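Local coordinates for protein interleukin-20 receptor subunit beta (PDB 6DF3) that pairs with IL20RA or IL22RA1 to form cell-surface receptors for the cytokines IL-20 and IL-24, and with IL20RA also for IL-19, at residues Q100-T105 with K176-Y181; A134-E139 with C168-T173; P74-V79 with K94-R99. The protein carries 1 engineered substitution. One frame throughout, in Å; residues are numbered along the deposited sequence.

Interaction 1 of 3, residues Q100-T105 with K176-Y181. Engineered in segment 100-105: Gln100 (natural residue Asn).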
ATOM      1  N   GLN C 100      17.510  -2.893   6.888  1.00 45.57           N
ATOM      2  CA  GLN C 100      17.404  -3.706   8.109  1.00 51.56           C
ATOM      3  C   GLN C 100      18.374  -3.162   9.211  1.00 52.76           C
ATOM      4  O   GLN C 100      18.141  -3.289  10.351  1.00 51.11           O
ATOM      5  CB  GLN C 100      17.740  -5.157   7.725  1.00 57.88           C
ATOM      6  CG  GLN C 100      17.734  -6.245   8.812  1.00 65.27           C
ATOM      7  CD  GLN C 100      16.320  -6.752   9.084  1.00 78.88           C
ATOM      8  OE1 GLN C 100      15.563  -7.063   8.149  1.00 85.63           O
ATOM      9  NE2 GLN C 100      15.948  -6.834  10.362  1.00 84.39           N
ATOM     10  N   SER C 101      19.474  -2.551   8.817  1.00 52.50           N
ATOM     11  CA  SER C 101      20.425  -2.040   9.757  1.00 54.99           C
ATOM     12  C   SER C 101      20.172  -0.584  10.124  1.00 52.70           C
ATOM     13  O   SER C 101      21.021   0.005  10.727  1.00 54.20           O
ATOM     14  CB  SER C 101      21.811  -2.225   9.180  1.00 56.32           C
ATOM     15  OG  SER C 101      22.003  -1.214   8.190  1.00 59.26           O
ATOM     16  N   THR C 102      19.013   0.009   9.808  1.00 49.05           N
ATOM     17  CA  THR C 102      18.793   1.400  10.186  1.00 46.67           C
ATOM     18  C   THR C 102      18.943   1.620  11.747  1.00 54.44           C
ATOM     19  O   THR C 102      18.742   0.664  12.530  1.00 52.07           O
ATOM     20  CB  THR C 102      17.508   1.925   9.719  1.00 46.37           C
ATOM     21  OG1 THR C 102      17.491   3.336   9.811  1.00 45.09           O
ATOM     22  CG2 THR C 102      16.323   1.351  10.487  1.00 46.98           C
ATOM     23  N   ILE C 103      19.331   2.836  12.172  1.00 53.09           N
ATOM     24  CA  ILE C 103      19.481   3.130  13.613  1.00 55.98           C
ATOM     25  C   ILE C 103      18.116   3.578  14.119  1.00 55.48           C
ATOM     26  O   ILE C 103      17.646   4.625  13.755  1.00 54.81           O
ATOM     27  CB  ILE C 103      20.548   4.195  13.887  1.00 58.05           C
ATOM     28  CG1 ILE C 103      21.914   3.642  13.436  1.00 60.91           C
ATOM     29  CG2 ILE C 103      20.523   4.590  15.370  1.00 62.07           C
ATOM     30  CD1 ILE C 103      23.044   4.649  13.360  1.00 65.48           C
ATOM     31  N   LEU C 104      17.496   2.770  14.957  1.00 57.94           N
ATOM     32  CA  LEU C 104      16.182   3.127  15.554  1.00 61.19           C
ATOM     33  C   LEU C 104      16.484   3.715  16.912  1.00 64.46           C
ATOM     34  O   LEU C 104      17.042   3.016  17.795  1.00 68.43           O
ATOM     35  CB  LEU C 104      15.296   1.889  15.746  1.00 62.08           C
ATOM     36  CG  LEU C 104      14.858   1.150  14.480  1.00 60.93           C
ATOM     37  CD1 LEU C 104      13.721   0.181  14.784  1.00 64.09           C
ATOM     38  CD2 LEU C 104      14.412   2.126  13.412  1.00 58.51           C
ATOM     39  N   THR C 105      16.143   4.984  17.074  1.00 61.83           N
ATOM     40  CA  THR C 105      16.332   5.645  18.344  1.00 66.88           C
ATOM     41  C   THR C 105      15.089   5.403  19.206  1.00 69.75           C
ATOM     42  O   THR C 105      14.010   4.924  18.761  1.00 61.76           O
ATOM     43  CB  THR C 105      16.698   7.137  18.129  1.00 68.44           C
ATOM     44  OG1 THR C 105      15.895   7.681  17.103  1.00 75.25           O
ATOM     45  CG2 THR C 105      18.084   7.286  17.539  1.00 70.80           C
ATOM     46  N   LYS C 176       7.556  -2.443  10.635  1.00 67.14           N
ATOM     47  CA  LYS C 176       7.143  -3.686   9.957  1.00 64.18           C
ATOM     48  C   LYS C 176       8.120  -4.126   8.829  1.00 62.04           C
ATOM     49  O   LYS C 176       8.487  -5.290   8.766  1.00 59.68           O
ATOM     50  CB  LYS C 176       5.745  -3.521   9.414  1.00 72.29           C
ATOM     51  CG  LYS C 176       5.123  -4.830   8.959  1.00 79.73           C
ATOM     52  CD  LYS C 176       3.672  -4.655   8.551  1.00 86.48           C
ATOM     53  CE  LYS C 176       2.785  -4.477   9.772  1.00 94.51           C
ATOM     54  NZ  LYS C 176       1.373  -4.449   9.314  1.00101.93           N
ATOM     55  N   ALA C 177       8.599  -3.187   8.002  1.00 57.24           N
ATOM     56  CA  ALA C 177       9.499  -3.501   6.901  1.00 56.88           C
ATOM     57  C   ALA C 177      10.803  -4.237   7.253  1.00 60.48           C
ATOM     58  O   ALA C 177      11.386  -4.890   6.363  1.00 54.74           O
ATOM     59  CB  ALA C 177       9.865  -2.270   6.150  1.00 54.66           C
ATOM     60  N   ILE C 178      11.249  -4.108   8.519  1.00 62.34           N
ATOM     61  CA  ILE C 178      12.490  -4.745   8.990  1.00 61.94           C
ATOM     62  C   ILE C 178      12.318  -5.671  10.206  1.00 65.30           C
ATOM     63  O   ILE C 178      13.240  -6.423  10.538  1.00 65.03           O
ATOM     64  CB  ILE C 178      13.562  -3.644   9.228  1.00 59.50           C
ATOM     65  CG1 ILE C 178      13.203  -2.744  10.408  1.00 58.45           C
ATOM     66  CG2 ILE C 178      13.674  -2.765   7.982  1.00 56.28           C
ATOM     67  CD1 ILE C 178      14.100  -1.528  10.555  1.00 55.98           C
ATOM     68  N   GLY C 179      11.145  -5.644  10.844  1.00 64.37           N
ATOM     69  CA  GLY C 179      10.833  -6.585  11.893  1.00 69.49           C
ATOM     70  C   GLY C 179      11.451  -6.201  13.226  1.00 72.19           C
ATOM     71  O   GLY C 179      11.610  -7.048  14.099  1.00 85.42           O
ATOM     72  N   ARG C 180      11.732  -4.913  13.407  1.00 70.25           N
ATOM     73  CA  ARG C 180      12.532  -4.427  14.531  1.00 70.75           C
ATOM     74  C   ARG C 180      11.758  -3.382  15.303  1.00 68.13           C
ATOM     75  O   ARG C 180      10.988  -2.643  14.713  1.00 62.01           O
ATOM     76  CB  ARG C 180      13.892  -3.877  14.071  1.00 65.72           C
ATOM     77  CG  ARG C 180      14.856  -4.977  13.620  1.00 68.40           C
ATOM     78  CD  ARG C 180      16.209  -4.395  13.158  1.00 65.99           C
ATOM     79  NE  ARG C 180      16.685  -3.410  14.136  1.00 67.40           N
ATOM     80  CZ  ARG C 180      17.292  -2.242  13.900  1.00 66.46           C
ATOM     81  NH1 ARG C 180      17.552  -1.794  12.672  1.00 61.29           N
ATOM     82  NH2 ARG C 180      17.623  -1.497  14.941  1.00 63.94           N
ATOM     83  N   TYR C 181      11.956  -3.414  16.633  1.00 71.54           N
ATOM     84  CA  TYR C 181      11.523  -2.386  17.591  1.00 73.03           C
ATOM     85  C   TYR C 181      12.772  -1.652  18.093  1.00 71.09           C
ATOM     86  O   TYR C 181      13.863  -2.281  18.186  1.00 64.00           O
ATOM     87  CB  TYR C 181      10.853  -3.022  18.842  1.00 78.34           C
ATOM     88  CG  TYR C 181       9.679  -3.955  18.557  1.00 78.38           C
ATOM     89  CD1 TYR C 181       9.902  -5.289  18.119  1.00 79.37           C
ATOM     90  CD2 TYR C 181       8.351  -3.508  18.698  1.00 80.71           C
ATOM     91  CE1 TYR C 181       8.839  -6.149  17.807  1.00 84.00           C
ATOM     92  CE2 TYR C 181       7.262  -4.365  18.413  1.00 84.11           C
ATOM     93  CZ  TYR C 181       7.512  -5.687  17.976  1.00 86.86           C
ATOM     94  OH  TYR C 181       6.469  -6.534  17.665  1.00 89.92           O
TER

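Interaction 2 of 3, residues A134-E139 with C168-T173. Unlike the reference sequence in segment 168-173: Glu172 (reference Gln).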
ATOM      1  N   ALA C 134       3.649   1.587  26.727  1.00 90.87           N
ATOM      2  CA  ALA C 134       3.379   0.839  27.956  1.00 94.77           C
ATOM      3  C   ALA C 134       3.053   1.857  28.992  1.00 95.34           C
ATOM      4  O   ALA C 134       3.741   2.896  29.086  1.00 91.26           O
ATOM      5  CB  ALA C 134       4.583   0.020  28.402  1.00 96.82           C
ATOM      6  N   TYR C 135       1.968   1.580  29.729  1.00 98.26           N
ATOM      7  CA  TYR C 135       1.607   2.379  30.876  1.00101.80           C
ATOM      8  C   TYR C 135       0.973   1.558  32.014  1.00106.43           C
ATOM      9  O   TYR C 135       0.354   0.501  31.789  1.00105.92           O
ATOM     10  CB  TYR C 135       0.697   3.543  30.460  1.00102.14           C
ATOM     11  CG  TYR C 135      -0.694   3.201  29.912  1.00104.03           C
ATOM     12  CD1 TYR C 135      -1.844   3.051  30.744  1.00108.68           C
ATOM     13  CD2 TYR C 135      -0.866   3.095  28.548  1.00101.58           C
ATOM     14  CE1 TYR C 135      -3.092   2.756  30.176  1.00109.93           C
ATOM     15  CE2 TYR C 135      -2.084   2.816  27.988  1.00102.83           C
ATOM     16  CZ  TYR C 135      -3.181   2.654  28.769  1.00105.71           C
ATOM     17  OH  TYR C 135      -4.292   2.396  28.005  1.00104.96           O
ATOM     18  N   TRP C 136       1.131   2.081  33.228  1.00110.48           N
ATOM     19  CA  TRP C 136       0.731   1.382  34.452  1.00116.57           C
ATOM     20  C   TRP C 136       0.521   2.371  35.603  1.00122.02           C
ATOM     21  O   TRP C 136       1.091   3.471  35.623  1.00121.12           O
ATOM     22  CB  TRP C 136       1.779   0.315  34.845  1.00116.82           C
ATOM     23  CG  TRP C 136       3.176   0.862  35.223  1.00115.96           C
ATOM     24  CD1 TRP C 136       3.598   1.261  36.473  1.00119.58           C
ATOM     25  CD2 TRP C 136       4.304   1.040  34.350  1.00110.61           C
ATOM     26  NE1 TRP C 136       4.903   1.693  36.423  1.00117.79           N
ATOM     27  CE2 TRP C 136       5.362   1.562  35.136  1.00111.56           C
ATOM     28  CE3 TRP C 136       4.518   0.819  32.977  1.00106.86           C
ATOM     29  CZ2 TRP C 136       6.604   1.869  34.607  1.00108.50           C
ATOM     30  CZ3 TRP C 136       5.760   1.125  32.436  1.00103.84           C
ATOM     31  CH2 TRP C 136       6.794   1.650  33.254  1.00106.07           C
ATOM     32  N   ARG C 137      -0.314   1.964  36.546  1.00128.26           N
ATOM     33  CA  ARG C 137      -0.443   2.657  37.808  1.00135.46           C
ATOM     34  C   ARG C 137       0.784   2.258  38.633  1.00138.97           C
ATOM     35  O   ARG C 137       1.070   1.068  38.730  1.00140.53           O
ATOM     36  CB  ARG C 137      -1.734   2.201  38.477  1.00138.93           C
ATOM     37  CG  ARG C 137      -2.201   3.058  39.627  1.00143.76           C
ATOM     38  CD  ARG C 137      -3.494   2.493  40.189  1.00147.39           C
ATOM     39  NE  ARG C 137      -3.867   3.163  41.415  1.00151.68           N
ATOM     40  CZ  ARG C 137      -4.489   4.338  41.513  1.00152.43           C
ATOM     41  NH1 ARG C 137      -4.824   5.028  40.429  1.00147.58           N
ATOM     42  NH2 ARG C 137      -4.782   4.823  42.729  1.00156.20           N
ATOM     43  N   ARG C 138       1.513   3.219  39.207  1.00142.21           N
ATOM     44  CA  ARG C 138       2.751   2.906  39.959  1.00146.69           C
ATOM     45  C   ARG C 138       2.517   2.461  41.434  1.00154.66           C
ATOM     46  O   ARG C 138       2.735   3.220  42.403  1.00157.22           O
ATOM     47  CB  ARG C 138       3.752   4.068  39.883  1.00146.99           C
ATOM     48  CG  ARG C 138       5.174   3.700  40.323  1.00149.17           C
ATOM     49  CD  ARG C 138       5.695   4.634  41.416  1.00154.61           C
ATOM     50  NE  ARG C 138       6.316   5.821  40.827  1.00154.24           N
ATOM     51  CZ  ARG C 138       6.246   7.073  41.294  1.00154.55           C
ATOM     52  NH1 ARG C 138       5.550   7.390  42.374  1.00157.21           N
ATOM     53  NH2 ARG C 138       6.874   8.038  40.624  1.00154.46           N
ATOM     54  N   GLU C 139       2.069   1.212  41.567  1.00157.66           N
ATOM     55  CA  GLU C 139       2.034   0.477  42.838  1.00164.38           C
ATOM     56  C   GLU C 139       2.495  -0.965  42.527  1.00164.42           C
ATOM     57  O   GLU C 139       2.487  -1.375  41.357  1.00159.42           O
ATOM     58  CB  GLU C 139       0.603   0.482  43.427  1.00167.96           C
ATOM     59  CG  GLU C 139       0.463   0.008  44.890  1.00173.98           C
ATOM     60  CD  GLU C 139      -0.875  -0.666  45.207  1.00178.47           C
ATOM     61  OE1 GLU C 139      -1.527  -1.165  44.253  1.00175.08           O
ATOM     62  OE2 GLU C 139      -1.260  -0.729  46.413  1.00180.36           O
ATOM     63  N   CYS C 168       2.710   5.900  35.294  1.00119.54           N
ATOM     64  CA  CYS C 168       3.993   6.003  34.591  1.00120.28           C
ATOM     65  C   CYS C 168       3.908   5.469  33.174  1.00115.50           C
ATOM     66  O   CYS C 168       3.110   4.586  32.888  1.00116.47           O
ATOM     67  CB  CYS C 168       5.107   5.312  35.382  1.00125.75           C
ATOM     68  SG  CYS C 168       5.360   6.052  37.018  1.00138.27           S
ATOM     69  N   VAL C 169       4.731   6.017  32.292  1.00112.11           N
ATOM     70  CA  VAL C 169       4.641   5.742  30.836  1.00109.85           C
ATOM     71  C   VAL C 169       6.007   5.758  30.092  1.00102.58           C
ATOM     72  O   VAL C 169       6.837   6.627  30.342  1.00100.51           O
ATOM     73  CB  VAL C 169       3.695   6.768  30.144  1.00112.35           C
ATOM     74  CG1 VAL C 169       2.262   6.628  30.642  1.00115.15           C
ATOM     75  CG2 VAL C 169       4.158   8.207  30.399  1.00114.36           C
ATOM     76  N   LYS C 170       6.203   4.802  29.183  1.00 95.31           N
ATOM     77  CA  LYS C 170       7.334   4.803  28.285  1.00 91.81           C
ATOM     78  C   LYS C 170       6.816   4.327  26.898  1.00 89.13           C
ATOM     79  O   LYS C 170       5.776   3.646  26.823  1.00 88.76           O
ATOM     80  CB  LYS C 170       8.443   3.872  28.782  1.00 91.60           C
ATOM     81  CG  LYS C 170       7.965   2.440  28.953  1.00 95.10           C
ATOM     82  CD  LYS C 170       9.036   1.482  29.415  1.00 97.83           C
ATOM     83  CE  LYS C 170       8.497   0.059  29.470  1.00100.37           C
ATOM     84  NZ  LYS C 170       9.556  -0.920  29.834  1.00101.29           N
ATOM     85  N   ALA C 171       7.573   4.650  25.851  1.00 81.40           N
ATOM     86  CA  ALA C 171       7.179   4.400  24.460  1.00 80.16           C
ATOM     87  C   ALA C 171       8.349   3.910  23.603  1.00 77.87           C
ATOM     88  O   ALA C 171       9.505   4.307  23.777  1.00 75.37           O
ATOM     89  CB  ALA C 171       6.578   5.655  23.841  1.00 77.91           C
ATOM     90  N   GLU C 172       8.001   3.096  22.630  1.00 77.11           N
ATOM     91  CA  GLU C 172       8.906   2.307  21.829  1.00 74.06           C
ATOM     92  C   GLU C 172       8.380   2.436  20.394  1.00 73.29           C
ATOM     93  O   GLU C 172       7.205   2.747  20.192  1.00 70.07           O
ATOM     94  CB  GLU C 172       8.677   0.881  22.324  1.00 78.26           C
ATOM     95  CG  GLU C 172       9.681  -0.172  21.980  1.00 79.09           C
ATOM     96  CD  GLU C 172       9.160  -1.597  22.216  1.00 84.18           C
ATOM     97  OE1 GLU C 172      10.003  -2.520  22.300  1.00 89.26           O
ATOM     98  OE2 GLU C 172       7.933  -1.832  22.306  1.00 83.49           O
ATOM     99  N   THR C 173       9.202   2.092  19.416  1.00 68.46           N
ATOM    100  CA  THR C 173       8.883   2.292  18.035  1.00 69.73           C
ATOM    101  C   THR C 173       8.930   0.852  17.412  1.00 69.50           C
ATOM    102  O   THR C 173       9.616  -0.029  17.960  1.00 70.06           O
ATOM    103  CB  THR C 173       9.961   3.262  17.540  1.00 72.74           C
ATOM    104  OG1 THR C 173       9.417   4.494  17.040  1.00 73.98           O
ATOM    105  CG2 THR C 173      10.865   2.587  16.624  1.00 67.45           C
TER

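Interaction 3 of 3, residues P74-V79 with K94-R99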
ATOM      1  N   PRO C  74      19.986  -5.802   0.380  1.00 43.12           N
ATOM      2  CA  PRO C  74      21.162  -4.952   0.232  1.00 43.96           C
ATOM      3  C   PRO C  74      21.182  -4.247  -1.102  1.00 44.95           C
ATOM      4  O   PRO C  74      20.884  -4.865  -2.098  1.00 49.10           O
ATOM      5  CB  PRO C  74      22.390  -5.930   0.319  1.00 42.36           C
ATOM      6  CG  PRO C  74      21.790  -7.306   0.100  1.00 45.39           C
ATOM      7  CD  PRO C  74      20.299  -7.246   0.382  1.00 43.79           C
ATOM      8  N   TYR C  75      21.635  -2.994  -1.091  1.00 42.32           N
ATOM      9  CA  TYR C  75      21.705  -2.091  -2.207  1.00 42.17           C
ATOM     10  C   TYR C  75      23.177  -1.641  -2.391  1.00 41.91           C
ATOM     11  O   TYR C  75      23.846  -1.318  -1.434  1.00 42.51           O
ATOM     12  CB  TYR C  75      20.840  -0.826  -1.922  1.00 41.32           C
ATOM     13  CG  TYR C  75      19.415  -0.935  -2.311  1.00 40.06           C
ATOM     14  CD1 TYR C  75      18.524  -1.577  -1.474  1.00 41.09           C
ATOM     15  CD2 TYR C  75      18.940  -0.391  -3.502  1.00 37.41           C
ATOM     16  CE1 TYR C  75      17.159  -1.713  -1.811  1.00 44.20           C
ATOM     17  CE2 TYR C  75      17.577  -0.525  -3.867  1.00 40.71           C
ATOM     18  CZ  TYR C  75      16.674  -1.184  -3.019  1.00 41.24           C
ATOM     19  OH  TYR C  75      15.304  -1.298  -3.265  1.00 40.97           O
ATOM     20  N   ASN C  76      23.630  -1.621  -3.619  1.00 42.60           N
ATOM     21  CA  ASN C  76      24.816  -0.964  -4.036  1.00 43.31           C
ATOM     22  C   ASN C  76      24.490   0.446  -4.394  1.00 42.65           C
ATOM     23  O   ASN C  76      23.454   0.722  -4.971  1.00 41.24           O
ATOM     24  CB  ASN C  76      25.406  -1.652  -5.281  1.00 46.19           C
ATOM     25  CG  ASN C  76      25.699  -3.119  -5.056  1.00 48.12           C
ATOM     26  OD1 ASN C  76      25.964  -3.537  -3.943  1.00 52.56           O
ATOM     27  ND2 ASN C  76      25.592  -3.910  -6.120  1.00 48.11           N
ATOM     28  N   LEU C  77      25.432   1.319  -4.113  1.00 43.46           N
ATOM     29  CA  LEU C  77      25.330   2.740  -4.400  1.00 44.89           C
ATOM     30  C   LEU C  77      26.690   3.188  -4.971  1.00 48.22           C
ATOM     31  O   LEU C  77      27.724   2.664  -4.594  1.00 47.96           O
ATOM     32  CB  LEU C  77      25.024   3.446  -3.112  1.00 48.07           C
ATOM     33  CG  LEU C  77      23.591   3.263  -2.590  1.00 47.87           C
ATOM     34  CD1 LEU C  77      23.579   3.589  -1.110  1.00 50.91           C
ATOM     35  CD2 LEU C  77      22.711   4.224  -3.354  1.00 51.17           C
ATOM     36  N   ARG C  78      26.666   4.073  -5.961  1.00 47.93           N
ATOM     37  CA  ARG C  78      27.865   4.670  -6.473  1.00 51.15           C
ATOM     38  C   ARG C  78      27.687   6.145  -6.762  1.00 52.86           C
ATOM     39  O   ARG C  78      26.600   6.608  -7.072  1.00 53.63           O
ATOM     40  CB  ARG C  78      28.311   3.961  -7.726  1.00 52.51           C
ATOM     41  CG  ARG C  78      27.359   4.052  -8.883  1.00 51.20           C
ATOM     42  CD  ARG C  78      27.943   3.343 -10.115  1.00 51.69           C
ATOM     43  NE  ARG C  78      27.186   3.659 -11.304  1.00 52.05           N
ATOM     44  CZ  ARG C  78      27.435   3.131 -12.496  1.00 55.94           C
ATOM     45  NH1 ARG C  78      28.440   2.302 -12.683  1.00 55.68           N
ATOM     46  NH2 ARG C  78      26.675   3.450 -13.510  1.00 56.80           N
ATOM     47  N   VAL C  79      28.764   6.875  -6.714  1.00 54.14           N
ATOM     48  CA  VAL C  79      28.684   8.324  -6.866  1.00 57.20           C
ATOM     49  C   VAL C  79      29.826   8.850  -7.711  1.00 60.58           C
ATOM     50  O   VAL C  79      30.913   8.295  -7.705  1.00 56.78           O
ATOM     51  CB  VAL C  79      28.692   9.010  -5.508  1.00 59.72           C
ATOM     52  CG1 VAL C  79      30.008   8.747  -4.791  1.00 63.11           C
ATOM     53  CG2 VAL C  79      28.448  10.523  -5.639  1.00 62.07           C
ATOM     54  N   LYS C  94      31.546   0.502  -0.359  1.00 55.34           N
ATOM     55  CA  LYS C  94      32.367  -0.695  -0.119  1.00 61.25           C
ATOM     56  C   LYS C  94      31.463  -1.847   0.327  1.00 61.52           C
ATOM     57  O   LYS C  94      31.491  -2.894  -0.306  1.00 61.75           O
ATOM     58  CB  LYS C  94      33.461  -0.421   0.950  1.00 70.99           C
ATOM     59  CG  LYS C  94      34.590  -1.460   0.981  1.00 82.24           C
ATOM     60  CD  LYS C  94      35.656  -1.219   2.073  1.00 92.40           C
ATOM     61  CE  LYS C  94      36.360   0.148   1.982  1.00 97.88           C
ATOM     62  NZ  LYS C  94      37.085   0.439   0.706  1.00 97.44           N
ATOM     63  N   HIS C  95      30.628  -1.599   1.350  1.00 55.89           N
ATOM     64  CA  HIS C  95      29.666  -2.563   1.847  1.00 61.93           C
ATOM     65  C   HIS C  95      28.257  -2.158   1.506  1.00 57.51           C
ATOM     66  O   HIS C  95      27.791  -1.095   1.893  1.00 57.08           O
ATOM     67  CB  HIS C  95      29.834  -2.734   3.359  1.00 71.13           C
ATOM     68  CG  HIS C  95      31.201  -3.261   3.717  1.00 82.27           C
ATOM     69  ND1 HIS C  95      32.162  -2.495   4.359  1.00 85.84           N
ATOM     70  CD2 HIS C  95      31.800  -4.446   3.417  1.00 85.73           C
ATOM     71  CE1 HIS C  95      33.267  -3.206   4.496  1.00 87.61           C
ATOM     72  NE2 HIS C  95      33.074  -4.393   3.937  1.00 88.01           N
ATOM     73  N   PRO C  96      27.573  -2.994   0.739  1.00 55.45           N
ATOM     74  CA  PRO C  96      26.217  -2.771   0.317  1.00 51.70           C
ATOM     75  C   PRO C  96      25.303  -2.417   1.505  1.00 47.93           C
ATOM     76  O   PRO C  96      25.472  -2.928   2.578  1.00 48.63           O
ATOM     77  CB  PRO C  96      25.832  -4.162  -0.206  1.00 56.17           C
ATOM     78  CG  PRO C  96      27.092  -4.683  -0.782  1.00 55.41           C
ATOM     79  CD  PRO C  96      28.081  -4.296   0.257  1.00 56.13           C
ATOM     80  N   PHE C  97      24.397  -1.493   1.329  1.00 44.89           N
ATOM     81  CA  PHE C  97      23.510  -1.051   2.409  1.00 44.82           C
ATOM     82  C   PHE C  97      22.114  -1.778   2.392  1.00 44.73           C
ATOM     83  O   PHE C  97      21.417  -1.825   1.347  1.00 42.47           O
ATOM     84  CB  PHE C  97      23.215   0.442   2.235  1.00 45.88           C
ATOM     85  CG  PHE C  97      22.305   0.976   3.300  1.00 47.07           C
ATOM     86  CD1 PHE C  97      22.782   1.096   4.613  1.00 44.21           C
ATOM     87  CD2 PHE C  97      20.961   1.271   3.008  1.00 45.72           C
ATOM     88  CE1 PHE C  97      21.933   1.529   5.611  1.00 49.96           C
ATOM     89  CE2 PHE C  97      20.115   1.734   3.993  1.00 45.19           C
ATOM     90  CZ  PHE C  97      20.582   1.844   5.301  1.00 47.81           C
ATOM     91  N   ASN C  98      21.694  -2.232   3.565  1.00 45.11           N
ATOM     92  CA  ASN C  98      20.462  -2.859   3.831  1.00 44.44           C
ATOM     93  C   ASN C  98      19.742  -2.044   4.915  1.00 47.15           C
ATOM     94  O   ASN C  98      20.207  -1.963   6.081  1.00 42.48           O
ATOM     95  CB  ASN C  98      20.682  -4.305   4.312  1.00 47.23           C
ATOM     96  CG  ASN C  98      19.352  -5.125   4.354  1.00 50.19           C
ATOM     97  OD1 ASN C  98      18.276  -4.594   4.684  1.00 46.86           O
ATOM     98  ND2 ASN C  98      19.428  -6.404   4.013  1.00 48.17           N
ATOM     99  N   ARG C  99      18.529  -1.560   4.605  1.00 43.81           N
ATOM    100  CA  ARG C  99      17.786  -0.790   5.584  1.00 43.67           C
ATOM    101  C   ARG C  99      17.433  -1.567   6.871  1.00 43.95           C
ATOM    102  O   ARG C  99      17.028  -0.950   7.792  1.00 46.90           O
ATOM    103  CB  ARG C  99      16.552  -0.148   4.987  1.00 44.87           C
ATOM    104  CG  ARG C  99      15.427  -1.141   4.656  1.00 45.45           C
ATOM    105  CD  ARG C  99      14.376  -0.481   3.759  1.00 43.69           C
ATOM    106  NE  ARG C  99      13.272  -1.403   3.529  1.00 43.96           N
ATOM    107  CZ  ARG C  99      12.143  -1.093   2.931  1.00 43.72           C
ATOM    108  NH1 ARG C  99      11.888   0.153   2.570  1.00 42.16           N
ATOM    109  NH2 ARG C  99      11.253  -2.051   2.731  1.00 48.23           N
TER

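Interaction 1 of 3, residues Q100-T105 with K176-Y181
Arg180 NH1 grips two carbonyls of 100-105. Its bond to Thr102 O is 2.7 Å long and nearly straight (173°), with the oxygen in the guanidinium plane and the donor on a carbonyl lone pair. The second, to Gln100 O at 2.8 Å, is more bent (139°), its acceptor tilted out of the guanidinium plane. NH2 adds a weak bond to Thr102 O, so that oxygen takes two N-H groups of one guanidinium. The Arg180 chain is extended to CD and then bends (chi3 47°), which turns NE toward Thr102 O. The engineered Gln100 returns a bond: its NE2 meets Ile178 O at 2.7 Å on a lone pair, while NE2 also lies 3.7 Å from Arg180 CD. Packing fills in around these bonds. Leu104 lies over one guanidinium face, offset toward its rim, its CG 3.9 Å from Arg180 NH2, and its CD1 reaches the backbone of Tyr181. Ile178 CD1 meets Thr102 CG2 at 3.6 Å, the two side chains crossing at about a right angle, and Ile178 CG2 rests on Gln100 CA. An alanine at Arg180 would probably leave the Gln100 and Thr102 carbonyls without their guanidinium partner and open a gap beside Leu104 CG. Gly179, at positive phi, and Arg180 both face Val175 in a G1 beta bulge at the turn between strands 167-175 and 180-189. The contact holds a hairpin end of the second fibronectin type III domain against the linker from the first, consistent with the two-domain extracellular build of type II cytokine receptors.

Interaction 2 of 3, residues A134-E139 with C168-T173
Strands 134-137 and 168-173 run antiparallel at 170°, their axes 5.0 Å apart, with Ala134-Lys170 and Trp136-Cys168 as hydrogen-bonded pairs and Tyr135-Val169 as the non-hydrogen-bonded pair between them. Each hydrogen-bonded pair closes a ring of two N-H to O bonds, the shortest from Cys168 N to Trp136 O at 2.9 Å. On one face, Trp136 has its CG in the crowded position between backbone N and carbonyl carbon (chi1 64°), and its indole is laid against the neighbouring strand. Cys168 CB sits over one ring face, offset toward the rim and 3.8 Å from Trp136 CE2, and Cys168 O lies over the same ring. Lys170 crosses the indole at about a right angle, its CE near the ring plane at the edge, 4.2 Å from Trp136 CZ3. That lysine also makes a cation-pi contact with Phe184. These are two central strands, C and F, of the second fibronectin type III domain, and the Cys168-Cys189 disulfide ties the second of them to strand 180-189. Cys168 SG meets the indole only obliquely and lies 3.8 Å from Arg138 CB, Arg138 being the centre of an inverse gamma turn. On the other face, Tyr135 CB packs on Val169 CG1 at 3.5 Å, and both residues touch Leu158 of strand 156-160, in the interior of the sandwich.

Interaction 3 of 3, residues P74-V79 with K94-R99
Phe97 O stands at the edge of the Tyr75 ring, near its plane and 4.0 Å from CD1, while the phenyl ring of Phe97 is turned to meet the ring of His16 with planes at about 55°. The two aromatics project from one face of the sheet: Phe97 also touches Val9 and Ser11 of strand 8-12, and Tyr75 touches Tyr36, and its OH accepts a hydrogen bond from Thr70 N. The strands 74-83 and 86-98 form a beta hairpin, the F and G strands of the first fibronectin type III domain. Tyr75 and Phe97 make its antiparallel hydrogen-bonded pair here. Tyr75 N reaches Phe97 O at 2.7 Å from above the carbonyl plane, and Phe97 N returns to Tyr75 O at 2.8 Å, in the plane. Pro74, on the opposite face from the aromatics, meets the loop residue Pro96, CB to CB at 3.9 Å. Asn98 lies alongside Pro74, its ND2 3.8 Å from CD, while its OD1 accepts from Gln100 N. Asn76 and Pro96 also run side by side: Asn76 ND2 is held by Ser42 OG and Gln37 OE1, and its OD1 rests against Pro96 CG at 3.5 Å.

Interactions 2 and 3 join neighbouring strands within the second and first fibronectin type III domains, about 38 Å apart between centres, whereas interaction 1 binds the linker to a turn of the second domain. Both strand contacts rest on paired backbone bonds with aromatic residues beside them. Interaction 1 relies instead on side-chain donors reaching carbonyls, as suits segments with little regular structure in common. Each contact is part buried, part exposed; interaction 2 has the largest buried share, four of its seven touching residues. Interaction 1 touches both others: Ile178 CG2 lies 3.8 Å from Arg99 O of interaction 3, and Tyr181 CB lies 3.4 Å from Thr173 O of interaction 2.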